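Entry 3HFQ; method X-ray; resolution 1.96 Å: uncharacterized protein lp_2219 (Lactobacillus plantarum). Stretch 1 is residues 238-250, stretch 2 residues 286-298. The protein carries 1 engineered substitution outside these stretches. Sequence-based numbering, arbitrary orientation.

Stretch 1, residues 238-250: AHNGAAAIRLSHD
Stretch 2, residues 286-298: DFPRDFDLDPTEA

Two strands of one chain, 241-247 and a shorter one ending at Leu293, run side by side in nearly the same direction: their axes cross at -16° and approach to 6.5 Å. The register pairs Ala243 with Arg289 (CA to CA 5.5 Å), Ala244 with Asp290 (5.2 Å) and Arg246 with Asp292 (6.7 Å). No backbone-to-backbone hydrogen bond joins them; side chains do the bonding. Most strand residues are extended, but Ala243 (phi/psi -130/-87) breaks the pattern, so that Ala243 and Ala244 both point CB toward stretch 2. Their small methyls suit this close passage: Ala243 CB lies 3.5 Å from Arg289 O, and Ala244 CB 3.4 Å from Asp290 OD1.

Arg246 is the hub. Its CB points toward stretch 2, and chi1 m, chi2 m, chi3 t, with chi4 at -178°, fold the chain and then extend it to the guanidinium. Arg246 NE donates to Phe291 O at 2.8 Å (149°), the oxygen lying at the guanidinium edge near its plane; Arg246 NH2 adds a weak bond to the same Phe291 O at 3.2 Å. Arg246 NH2 also forms a salt bridge with Asp290 OD1 at 3.1 Å, whose hydrogen bond is weak, and a water links Arg246 NH2 to Asp290 OD2, 2.7 Å from each. Asp292 OD1 sits over one guanidinium face, 3.5 Å from Arg246 NE: this salt bridge is electrostatic, with no N-H aimed at the oxygen. Asp290 and Asp292 are both chi1 t, and Asp292 OD1 also accepts from Leu293 N at 2.7 Å.

Phe291 (chi1 p, chi2 -83°) brings its ring against stretch 1. Phe291 CE1 packs 3.7 Å from Ala244 CB, Phe291 CE2 lies 3.5 Å from Arg246 CG, and Ala244 O approaches the ring edge, 3.5 Å from Phe291 CE1. The aliphatic part of Arg246 thus touches an apolar ring while its charged end meets acids.

At the end of the second strand, Leu293 (m, p) sets CD1 4.2 Å from Arg246 CB and CD2 4.1 Å from Ser248 CA. Beyond the strands, a type I turn, Asp294 to Glu297, closes with Glu297 N to Asp294 O at 2.9 Å; Thr296 OG1 (chi1 p) donates to Asp294 OD2 at 2.5 Å. Glu297 adopts left-handed 69/20 and points toward stretch 1. With chi1 m, chi2 -149° and chi3 -39°, its carboxylate receives His249 N at both Glu297 OE1 (3.1 Å) and OE2 (2.9 Å), two oxygens sharing one backbone N-H, while a water bridges Glu297 OE2 (2.6 Å) and Leu247 O (2.9 Å). Ser248 OG, chi1 p, donates to Asp250 OD2 at 2.5 Å.

At the other end, His239 (chi1 t, chi2 -78°) and Phe287 (chi1 -92°, between wells, chi2 51°, phi/psi 64/71) set two flat rings rim to rim, neither over the face of the other, planes 8° apart, His239 CE1 to Phe287 CZ 3.8 Å; the contact is van der Waals between ring rims.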

# COMPACT_ATOMS: atom_id res chain seq x y z
N ALA A 238 -15.77 -17.68 5.50
CA ALA A 238 -15.63 -17.52 4.05
C ALA A 238 -14.30 -16.85 3.71
O ALA A 238 -13.57 -16.42 4.60
CB ALA A 238 -16.79 -16.69 3.50
N HIS A 239 -13.99 -16.76 2.42
CA HIS A 239 -12.74 -16.16 1.97
C HIS A 239 -12.55 -14.72 2.43
O HIS A 239 -13.48 -13.91 2.38
CB HIS A 239 -12.64 -16.22 0.44
CG HIS A 239 -11.45 -15.50 -0.13
ND1 HIS A 239 -11.40 -14.13 -0.26
CD2 HIS A 239 -10.27 -15.97 -0.59
CE1 HIS A 239 -10.23 -13.79 -0.78
NE2 HIS A 239 -9.53 -14.88 -0.99
N ASN A 240 -11.35 -14.41 2.91
CA ASN A 240 -11.03 -13.06 3.31
C ASN A 240 -9.54 -12.86 3.22
O ASN A 240 -8.75 -13.70 3.68
CB ASN A 240 -11.47 -12.74 4.74
CG ASN A 240 -11.34 -11.26 5.05
OD1 ASN A 240 -12.18 -10.45 4.63
ND2 ASN A 240 -10.29 -10.88 5.76
N GLY A 241 -9.15 -11.75 2.61
CA GLY A 241 -7.75 -11.42 2.49
C GLY A 241 -7.56 -9.98 2.93
O GLY A 241 -8.07 -9.07 2.28
N ALA A 242 -6.85 -9.77 4.03
CA ALA A 242 -6.61 -8.41 4.49
C ALA A 242 -5.73 -7.76 3.42
O ALA A 242 -4.99 -8.45 2.73
CB ALA A 242 -5.91 -8.42 5.84
N ALA A 243 -5.81 -6.44 3.28
CA ALA A 243 -5.02 -5.77 2.24
C ALA A 243 -4.19 -4.58 2.70
O ALA A 243 -3.01 -4.72 3.03
CB ALA A 243 -5.94 -5.35 1.09
N ALA A 244 -4.80 -3.40 2.71
CA ALA A 244 -4.11 -2.18 3.10
C ALA A 244 -4.18 -1.93 4.59
O ALA A 244 -5.11 -2.37 5.26
CB ALA A 244 -4.70 -0.99 2.35
N ILE A 245 -3.18 -1.22 5.12
CA ILE A 245 -3.14 -0.91 6.54
C ILE A 245 -2.62 0.52 6.70
O ILE A 245 -1.61 0.90 6.11
CB ILE A 245 -2.25 -1.93 7.30
CG1 ILE A 245 -2.30 -1.66 8.81
CG2 ILE A 245 -0.82 -1.90 6.78
CD1 ILE A 245 -1.77 -2.81 9.65
N ARG A 246 -3.33 1.32 7.49
CA ARG A 246 -2.97 2.72 7.71
C ARG A 246 -3.01 3.11 9.18
O ARG A 246 -3.74 2.51 9.96
CB ARG A 246 -3.93 3.63 6.95
CG ARG A 246 -4.11 3.30 5.48
CD ARG A 246 -2.90 3.70 4.66
NE ARG A 246 -3.17 3.55 3.24
CZ ARG A 246 -2.29 3.79 2.28
NH1 ARG A 246 -1.06 4.21 2.58
NH2 ARG A 246 -2.63 3.63 1.01
N LEU A 247 -2.24 4.12 9.55
CA LEU A 247 -2.20 4.58 10.93
C LEU A 247 -2.40 6.09 10.95
O LEU A 247 -1.80 6.80 10.14
CB LEU A 247 -0.85 4.22 11.56
CG LEU A 247 -0.65 4.51 13.05
CD1 LEU A 247 -1.51 3.56 13.88
CD2 LEU A 247 0.82 4.31 13.40
N SER A 248 -3.23 6.58 11.86
CA SER A 248 -3.46 8.02 11.95
C SER A 248 -2.16 8.73 12.31
O SER A 248 -1.26 8.12 12.88
CB SER A 248 -4.54 8.33 12.99
OG SER A 248 -4.19 7.81 14.26
N HIS A 249 -2.06 10.01 11.96
CA HIS A 249 -0.86 10.80 12.23
C HIS A 249 -0.47 10.82 13.70
O HIS A 249 0.72 10.84 14.03
CB HIS A 249 -1.06 12.23 11.74
CG HIS A 249 0.20 13.05 11.72
ND1 HIS A 249 1.18 12.87 10.77
CD2 HIS A 249 0.64 14.03 12.54
CE1 HIS A 249 2.17 13.71 11.01
NE2 HIS A 249 1.87 14.42 12.08
N ASP A 250 -1.46 10.82 14.59
CA ASP A 250 -1.18 10.84 16.02
C ASP A 250 -0.82 9.44 16.53
O ASP A 250 -0.42 9.28 17.68
CB ASP A 250 -2.39 11.41 16.78
CG ASP A 250 -3.68 10.67 16.49
OD1 ASP A 250 -4.76 11.20 16.84
OD2 ASP A 250 -3.63 9.56 15.92
N ASP A 286 -17.24 -4.49 -3.35
CA ASP A 286 -16.55 -5.76 -3.22
C ASP A 286 -15.04 -5.63 -3.43
O ASP A 286 -14.58 -4.98 -4.38
CB ASP A 286 -17.14 -6.77 -4.21
CG ASP A 286 -16.62 -8.19 -3.99
OD1 ASP A 286 -16.56 -8.65 -2.83
OD2 ASP A 286 -16.29 -8.87 -5.00
N PHE A 287 -14.29 -6.24 -2.52
CA PHE A 287 -12.83 -6.25 -2.55
C PHE A 287 -12.09 -4.92 -2.42
O PHE A 287 -11.50 -4.42 -3.38
CB PHE A 287 -12.34 -6.99 -3.81
CG PHE A 287 -12.09 -8.45 -3.58
CD1 PHE A 287 -13.06 -9.25 -2.98
CD2 PHE A 287 -10.88 -9.03 -3.95
CE1 PHE A 287 -12.83 -10.61 -2.75
CE2 PHE A 287 -10.64 -10.39 -3.72
CZ PHE A 287 -11.62 -11.18 -3.12
N PRO A 288 -12.12 -4.33 -1.21
CA PRO A 288 -11.44 -3.06 -0.93
C PRO A 288 -9.93 -3.29 -0.77
O PRO A 288 -9.43 -3.51 0.33
CB PRO A 288 -12.10 -2.60 0.38
CG PRO A 288 -12.44 -3.91 1.05
CD PRO A 288 -13.01 -4.71 -0.09
N ARG A 289 -9.21 -3.21 -1.89
CA ARG A 289 -7.77 -3.44 -1.91
C ARG A 289 -6.93 -2.29 -1.36
O ARG A 289 -5.80 -2.49 -0.94
CB ARG A 289 -7.33 -3.78 -3.34
CG ARG A 289 -5.86 -4.15 -3.49
CD ARG A 289 -5.65 -4.93 -4.79
NE ARG A 289 -4.25 -4.98 -5.20
CZ ARG A 289 -3.69 -6.02 -5.80
NH1 ARG A 289 -4.41 -7.11 -6.06
NH2 ARG A 289 -2.41 -5.98 -6.15
N ASP A 290 -7.48 -1.08 -1.35
CA ASP A 290 -6.74 0.06 -0.81
C ASP A 290 -7.67 1.16 -0.33
O ASP A 290 -8.83 1.23 -0.74
CB ASP A 290 -5.76 0.62 -1.85
CG ASP A 290 -4.71 1.53 -1.23
OD1 ASP A 290 -4.40 1.36 -0.03
OD2 ASP A 290 -4.17 2.41 -1.94
N PHE A 291 -7.15 2.01 0.54
CA PHE A 291 -7.88 3.13 1.11
C PHE A 291 -6.85 3.98 1.83
O PHE A 291 -5.71 3.55 1.99
CB PHE A 291 -8.91 2.64 2.13
CG PHE A 291 -8.30 2.13 3.42
CD1 PHE A 291 -7.81 0.83 3.51
CD2 PHE A 291 -8.17 2.98 4.52
CE1 PHE A 291 -7.20 0.38 4.68
CE2 PHE A 291 -7.55 2.53 5.70
CZ PHE A 291 -7.07 1.23 5.77
N ASP A 292 -7.23 5.18 2.24
CA ASP A 292 -6.33 6.03 3.00
C ASP A 292 -7.09 7.20 3.60
O ASP A 292 -8.18 7.54 3.15
CB ASP A 292 -5.19 6.56 2.12
CG ASP A 292 -4.02 7.09 2.94
OD1 ASP A 292 -3.99 6.86 4.17
OD2 ASP A 292 -3.12 7.73 2.36
N LEU A 293 -6.52 7.77 4.66
CA LEU A 293 -7.12 8.93 5.30
C LEU A 293 -6.69 10.10 4.44
O LEU A 293 -5.64 10.03 3.79
CB LEU A 293 -6.56 9.12 6.72
CG LEU A 293 -7.03 8.20 7.85
CD1 LEU A 293 -6.65 6.76 7.57
CD2 LEU A 293 -6.41 8.68 9.16
N ASP A 294 -7.48 11.16 4.41
CA ASP A 294 -7.11 12.33 3.61
C ASP A 294 -6.09 13.11 4.43
O ASP A 294 -5.87 12.80 5.60
CB ASP A 294 -8.35 13.19 3.32
CG ASP A 294 -8.78 14.00 4.51
OD1 ASP A 294 -9.03 13.41 5.59
OD2 ASP A 294 -8.88 15.24 4.38
N PRO A 295 -5.46 14.14 3.84
CA PRO A 295 -4.47 14.94 4.57
C PRO A 295 -4.95 15.55 5.89
O PRO A 295 -4.18 15.64 6.85
CB PRO A 295 -4.06 15.99 3.55
CG PRO A 295 -4.15 15.23 2.26
CD PRO A 295 -5.48 14.53 2.42
N THR A 296 -6.21 15.96 5.95
CA THR A 296 -6.74 16.56 7.18
C THR A 296 -7.05 15.46 8.19
O THR A 296 -7.17 15.72 9.39
CB THR A 296 -8.04 17.35 6.93
OG1 THR A 296 -9.10 16.45 6.60
CG2 THR A 296 -7.84 18.34 5.79
N GLU A 297 -7.19 14.24 7.69
CA GLU A 297 -7.51 13.06 8.49
C GLU A 297 -8.93 13.10 9.05
O GLU A 297 -9.24 12.39 10.01
CB GLU A 297 -6.49 12.88 9.63
CG GLU A 297 -5.08 12.61 9.14
CD GLU A 297 -4.28 11.73 10.09
OE1 GLU A 297 -4.40 11.91 11.32
OE2 GLU A 297 -3.51 10.87 9.60
N ALA A 298 -9.78 13.91 8.44
CA ALA A 298 -11.17 14.01 8.86
C ALA A 298 -12.02 13.14 7.93
O ALA A 298 -13.24 13.06 8.08
CB ALA A 298 -11.64 15.46 8.80
O HOH W 1 -1.95 3.90 -1.59
O HOH W 2 -2.32 8.99 8.28